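Local coordinates for protein octaprenyl-diphosphate synthase (Bacteroides thetaiotaomicron, PDB 3RMG) that probably acts as a magnesium-dependent prenyltransferase of the FPP/GGPP synthase family, lengthening isoprenoid diphosphate chains, at residues L177-A182 and F198-G203; L238-L243 and E285-T290. All coordinates share one frame; numbering follows the deposited sequence.

Contact 1 (L177-A182 and F198-G203)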
loop_
_atom_site.group_PDB
_atom_site.type_symbol
_atom_site.label_atom_id
_atom_site.label_comp_id
_atom_site.label_asym_id
_atom_site.label_seq_id
_atom_site.Cartn_x
_atom_site.Cartn_y
_atom_site.Cartn_z
ATOM N N LEU A 177 -3.218 -4.475 -15.730
ATOM C CA LEU A 177 -3.517 -5.547 -14.784
ATOM C C LEU A 177 -3.709 -6.891 -15.500
ATOM O O LEU A 177 -3.121 -7.901 -15.103
ATOM C CB LEU A 177 -4.764 -5.214 -13.958
ATOM C CG LEU A 177 -5.171 -6.233 -12.886
ATOM C CD1 LEU A 177 -4.021 -6.525 -11.925
ATOM C CD2 LEU A 177 -6.399 -5.741 -12.116
ATOM N N PHE A 178 -4.542 -6.915 -16.542
ATOM C CA PHE A 178 -4.711 -8.140 -17.313
ATOM C C PHE A 178 -3.372 -8.639 -17.906
ATOM O O PHE A 178 -3.092 -9.827 -17.878
ATOM C CB PHE A 178 -5.762 -7.973 -18.409
ATOM C CG PHE A 178 -7.179 -8.129 -17.925
ATOM C CD1 PHE A 178 -7.850 -7.063 -17.336
ATOM C CD2 PHE A 178 -7.846 -9.341 -18.072
ATOM C CE1 PHE A 178 -9.164 -7.205 -16.900
ATOM C CE2 PHE A 178 -9.151 -9.494 -17.643
ATOM C CZ PHE A 178 -9.814 -8.420 -17.054
ATOM N N ALA A 179 -2.559 -7.738 -18.442
ATOM C CA ALA A 179 -1.238 -8.119 -18.969
ATOM C C ALA A 179 -0.379 -8.692 -17.849
ATOM O O ALA A 179 0.309 -9.700 -18.027
ATOM C CB ALA A 179 -0.540 -6.915 -19.599
ATOM N N ALA A 180 -0.434 -8.059 -16.682
ATOM C CA ALA A 180 0.333 -8.525 -15.540
ATOM C C ALA A 180 -0.119 -9.927 -15.156
ATOM O O ALA A 180 0.700 -10.812 -14.893
ATOM C CB ALA A 180 0.192 -7.561 -14.364
ATOM N N CYS A 181 -1.430 -10.147 -15.144
ATOM C CA CYS A 181 -1.927 -11.476 -14.811
ATOM C C CYS A 181 -1.337 -12.549 -15.724
ATOM O O CYS A 181 -0.812 -13.567 -15.255
ATOM C CB CYS A 181 -3.456 -11.495 -14.871
ATOM S SG CYS A 181 -4.207 -10.614 -13.461
ATOM N N ALA A 182 -1.433 -12.327 -17.032
ATOM C CA ALA A 182 -0.952 -13.301 -17.998
ATOM C C ALA A 182 0.577 -13.462 -17.894
ATOM O O ALA A 182 1.078 -14.570 -17.838
ATOM C CB ALA A 182 -1.365 -12.880 -19.402
ATOM N N PHE A 198 4.939 -13.148 -24.983
ATOM C CA PHE A 198 3.732 -13.543 -25.695
ATOM C C PHE A 198 2.498 -13.470 -24.782
ATOM O O PHE A 198 1.434 -13.002 -25.194
ATOM C CB PHE A 198 3.922 -14.938 -26.276
ATOM C CG PHE A 198 2.647 -15.639 -26.645
ATOM C CD1 PHE A 198 1.791 -16.121 -25.656
ATOM C CD2 PHE A 198 2.342 -15.899 -27.980
ATOM C CE1 PHE A 198 0.620 -16.813 -25.992
ATOM C CE2 PHE A 198 1.182 -16.586 -28.319
ATOM C CZ PHE A 198 0.317 -17.044 -27.316
ATOM N N ALA A 199 2.651 -13.912 -23.537
ATOM C CA ALA A 199 1.531 -13.950 -22.593
ATOM C C ALA A 199 1.120 -12.532 -22.215
ATOM O O ALA A 199 -0.084 -12.224 -22.140
ATOM C CB ALA A 199 1.920 -14.740 -21.335
ATOM N N ARG A 200 2.116 -11.673 -21.983
ATOM C CA ARG A 200 1.855 -10.264 -21.653
ATOM C C ARG A 200 1.022 -9.550 -22.720
ATOM O O ARG A 200 0.004 -8.925 -22.416
ATOM C CB ARG A 200 3.164 -9.492 -21.403
ATOM C CG ARG A 200 2.961 -8.086 -20.742
ATOM C CD ARG A 200 3.996 -7.060 -21.243
ATOM N NE ARG A 200 3.784 -6.776 -22.668
ATOM C CZ ARG A 200 2.940 -5.852 -23.135
ATOM N NH1 ARG A 200 2.248 -5.090 -22.289
ATOM N NH2 ARG A 200 2.790 -5.686 -24.445
ATOM N N LEU A 201 1.445 -9.636 -23.973
ATOM C CA LEU A 201 0.663 -9.060 -25.075
ATOM C C LEU A 201 -0.764 -9.626 -25.151
ATOM O O LEU A 201 -1.744 -8.883 -25.266
ATOM C CB LEU A 201 1.380 -9.315 -26.387
ATOM C CG LEU A 201 0.853 -8.585 -27.608
ATOM C CD1 LEU A 201 0.741 -7.093 -27.304
ATOM C CD2 LEU A 201 1.767 -8.853 -28.812
ATOM N N LEU A 202 -0.879 -10.946 -25.115
ATOM C CA LEU A 202 -2.180 -11.591 -24.988
ATOM C C LEU A 202 -3.043 -10.935 -23.905
ATOM O O LEU A 202 -4.164 -10.518 -24.161
ATOM C CB LEU A 202 -2.005 -13.067 -24.639
ATOM C CG LEU A 202 -3.327 -13.820 -24.575
ATOM C CD1 LEU A 202 -4.062 -13.692 -25.926
ATOM C CD2 LEU A 202 -3.078 -15.276 -24.218
ATOM N N GLY A 203 -2.517 -10.844 -22.686
ATOM C CA GLY A 203 -3.317 -10.327 -21.589
ATOM C C GLY A 203 -3.657 -8.876 -21.839
ATOM O O GLY A 203 -4.738 -8.389 -21.472
#

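Contact 2 (L238-L243 and E285-T290)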
loop_
_atom_site.group_PDB
_atom_site.type_symbol
_atom_site.label_atom_id
_atom_site.label_comp_id
_atom_site.label_asym_id
_atom_site.label_seq_id
_atom_site.Cartn_x
_atom_site.Cartn_y
_atom_site.Cartn_z
ATOM N N LEU A 238 -14.489 10.933 -21.140
ATOM C CA LEU A 238 -15.031 10.705 -22.472
ATOM C C LEU A 238 -14.412 9.438 -23.074
ATOM O O LEU A 238 -13.229 9.427 -23.433
ATOM C CB LEU A 238 -14.733 11.898 -23.385
ATOM C CG LEU A 238 -15.404 13.238 -23.086
ATOM C CD1 LEU A 238 -15.029 14.246 -24.156
ATOM C CD2 LEU A 238 -16.912 13.072 -23.009
ATOM N N THR A 239 -15.216 8.384 -23.193
ATOM C CA THR A 239 -14.715 7.091 -23.630
ATOM C C THR A 239 -14.880 6.900 -25.133
ATOM O O THR A 239 -15.473 7.729 -25.814
ATOM C CB THR A 239 -15.393 5.926 -22.873
ATOM O OG1 THR A 239 -16.779 5.860 -23.224
ATOM C CG2 THR A 239 -15.250 6.097 -21.355
ATOM N N LEU A 240 -14.358 5.792 -25.643
ATOM C CA LEU A 240 -14.199 5.619 -27.080
ATOM C C LEU A 240 -15.402 6.064 -27.906
ATOM O O LEU A 240 -15.245 6.775 -28.894
ATOM C CB LEU A 240 -13.837 4.169 -27.428
ATOM C CG LEU A 240 -13.288 4.018 -28.847
ATOM C CD1 LEU A 240 -12.063 4.910 -29.018
ATOM C CD2 LEU A 240 -12.965 2.565 -29.191
ATOM N N PRO A 241 -16.607 5.619 -27.526
ATOM C CA PRO A 241 -17.776 5.918 -28.365
ATOM C C PRO A 241 -17.972 7.432 -28.555
ATOM O O PRO A 241 -18.081 7.912 -29.686
ATOM C CB PRO A 241 -18.943 5.308 -27.573
ATOM C CG PRO A 241 -18.304 4.313 -26.629
ATOM C CD PRO A 241 -16.962 4.892 -26.296
ATOM N N ALA A 242 -18.008 8.169 -27.449
ATOM C CA ALA A 242 -18.119 9.617 -27.502
ATOM C C ALA A 242 -17.009 10.182 -28.376
ATOM O O ALA A 242 -17.271 10.835 -29.389
ATOM C CB ALA A 242 -18.059 10.214 -26.089
ATOM N N LEU A 243 -15.766 9.927 -27.982
ATOM C CA LEU A 243 -14.615 10.407 -28.730
ATOM C C LEU A 243 -14.832 10.205 -30.212
ATOM O O LEU A 243 -14.523 11.075 -31.017
ATOM C CB LEU A 243 -13.344 9.690 -28.288
ATOM C CG LEU A 243 -12.923 9.926 -26.837
ATOM C CD1 LEU A 243 -11.727 9.055 -26.480
ATOM C CD2 LEU A 243 -12.625 11.411 -26.579
ATOM N N GLU A 285 -21.271 1.358 -32.471
ATOM C CA GLU A 285 -20.867 0.477 -33.561
ATOM C C GLU A 285 -19.359 0.526 -33.759
ATOM O O GLU A 285 -18.735 -0.471 -34.118
ATOM C CB GLU A 285 -21.579 0.857 -34.866
ATOM C CG GLU A 285 -23.104 0.759 -34.808
ATOM C CD GLU A 285 -23.733 1.810 -33.897
ATOM O OE1 GLU A 285 -23.286 2.979 -33.924
ATOM O OE2 GLU A 285 -24.680 1.467 -33.157
ATOM N N TYR A 286 -18.774 1.690 -33.517
ATOM C CA TYR A 286 -17.347 1.869 -33.721
ATOM C C TYR A 286 -16.505 1.300 -32.579
ATOM O O TYR A 286 -15.409 0.782 -32.801
ATOM C CB TYR A 286 -17.025 3.340 -33.897
ATOM C CG TYR A 286 -15.543 3.633 -33.891
ATOM C CD1 TYR A 286 -14.747 3.346 -35.004
ATOM C CD2 TYR A 286 -14.934 4.193 -32.772
ATOM C CE1 TYR A 286 -13.378 3.622 -34.998
ATOM C CE2 TYR A 286 -13.573 4.473 -32.757
ATOM C CZ TYR A 286 -12.805 4.186 -33.870
ATOM O OH TYR A 286 -11.460 4.481 -33.843
ATOM N N ALA A 287 -17.014 1.423 -31.358
ATOM C CA ALA A 287 -16.340 0.884 -30.198
ATOM C C ALA A 287 -16.345 -0.640 -30.321
ATOM O O ALA A 287 -15.318 -1.289 -30.104
ATOM C CB ALA A 287 -17.033 1.336 -28.928
ATOM N N CYS A 288 -17.501 -1.191 -30.695
ATOM C CA CYS A 288 -17.640 -2.609 -31.030
ATOM C C CYS A 288 -16.720 -3.078 -32.172
ATOM O O CYS A 288 -16.199 -4.194 -32.131
ATOM C CB CYS A 288 -19.098 -2.952 -31.352
ATOM S SG CYS A 288 -20.124 -3.239 -29.892
ATOM N N ARG A 289 -16.525 -2.244 -33.190
ATOM C CA ARG A 289 -15.605 -2.604 -34.269
ATOM C C ARG A 289 -14.151 -2.652 -33.775
ATOM O O ARG A 289 -13.365 -3.478 -34.208
ATOM C CB ARG A 289 -15.748 -1.659 -35.463
ATOM C CG ARG A 289 -16.543 -2.250 -36.618
ATOM C CD ARG A 289 -17.405 -1.214 -37.313
ATOM N NE ARG A 289 -16.684 0.028 -37.598
ATOM C CZ ARG A 289 -17.264 1.226 -37.631
ATOM N NH1 ARG A 289 -18.563 1.335 -37.382
ATOM N NH2 ARG A 289 -16.549 2.314 -37.897
ATOM N N THR A 290 -13.808 -1.757 -32.863
ATOM C CA THR A 290 -12.475 -1.711 -32.298
ATOM C C THR A 290 -12.195 -2.956 -31.434
ATOM O O THR A 290 -11.142 -3.601 -31.563
ATOM C CB THR A 290 -12.301 -0.423 -31.492
ATOM O OG1 THR A 290 -12.427 0.691 -32.384
ATOM C CG2 THR A 290 -10.941 -0.370 -30.809
#

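Contact 1 (L177-A182 and F198-G203)
Ala179, Ala182, Ala199 and Gly203 bring two consecutive helices of the isoprenoid synthase fold together in a close, small-residue packing contact inside the protein. Helix 174-188 carries 177-182, and helix 193-217 carries 198-203. The chain turns back between them, and the two segment axes run roughly antiparallel at 147°, 7.0 Å apart at closest approach. The nearest backbones are at Ala179 and Gly203, whose CA atoms lie only 4.0 Å apart. Gly203 has no side chain, which lets the two backbones come this close.

Ala182 points its CB at the other helix. This methyl lies 3.1 Å from Ala199 O and 4.2 Å from Ala199 CB. In return, Ala199 CB lies 3.6 Å from Ala182 O, so each methyl meets the other residue's carbonyl. Phe178 takes part through CB, which is 3.3 Å from Gly203 O. Its ring leads away from the contact and meets the ring of Phe210.

Ala179 CB packs against Arg200 O and touches Arg200 CG at 3.9 Å. Arg200 CG is anti to the backbone N (chi1 -167°). The chain then bends, and NH1 forms a salt bridge with Glu204 on the same helix.

No hydrogen bond crosses between the segments. Ala199 O already accepts from Gly203 N within its own helix. The contact therefore rests on van der Waals packing of methyls, methylenes and backbone, with the Arg200 charge paired outside it.

Contact 2 (L238-L243 and E285-T290)
The Tyr286 ring meets Leu240, whose CG lies 3.9 Å from Tyr286 CE2, and the two side chains cross at about a right angle. Thr290 OG1 lies on one face of the ring, 3.8 Å above the plane and offset toward the rim. Arg289 NH2 lies at the ring edge, in plane. Outside the two segments, the ring also stacks with Tyr244. The other flat group, the Arg289 guanidinium, has Tyr286 CA over the centre of one face.

This is helix-to-helix packing in the all-helical isoprenoid synthase fold. The first turn of helix 240-249 leans on the early part of helix 283-302.

Leu240 takes the largest share of the contact. With CG anti to the backbone N (chi1 -164°), CG lies against the tyrosine ring, and the two methyls beyond it spread over helix 283-302. CD1 stays near the tyrosine. CD2 touches Ala287 CA at 3.9 Å and meets Thr290 tip to tip, near its CB, OG1 and CG2. Tyr166 of helix 163-172 also touches Leu240. Next to Leu240, Pro241 CG packs on Ala287 CB at 4.0 Å. On the neighbouring helix 193-217, Ile216 touches Ala287 and Ile212 touches Thr290.

The contact between the segments is apolar, with no hydrogen bond across it. The buried Thr290 hydroxyl is satisfied within its own helix. Its OG1 lies beside the backbone N (chi1 -63°) and donates to Tyr286 O at 3.0 Å. The C=O...donor angle is 150°, with OG1 tilted from the carbonyl plane. Thr290 N also donates to Tyr286 O, from the opposite face of that plane.

Overall arrangement
Contact 1 closes before contact 2 opens, so the two come in series along the chain. Their centres are 23 Å apart and their nearest atoms about 12 Å apart, without touching. Contact 1 joins the consecutive helices 174-188 and 193-217. Contact 2 joins helices 240-249 and 283-302, which are further apart in sequence, and lies farther from the centre of the chain. Helices 193-217 and 283-302 relate the two places: Leu301 touches residues of 198-203, while Ile212 and Ile216 touch residues of 285-290. The two contacts thus belong to one all-helical bundle, and the second chain of the assembly touches none of their segments.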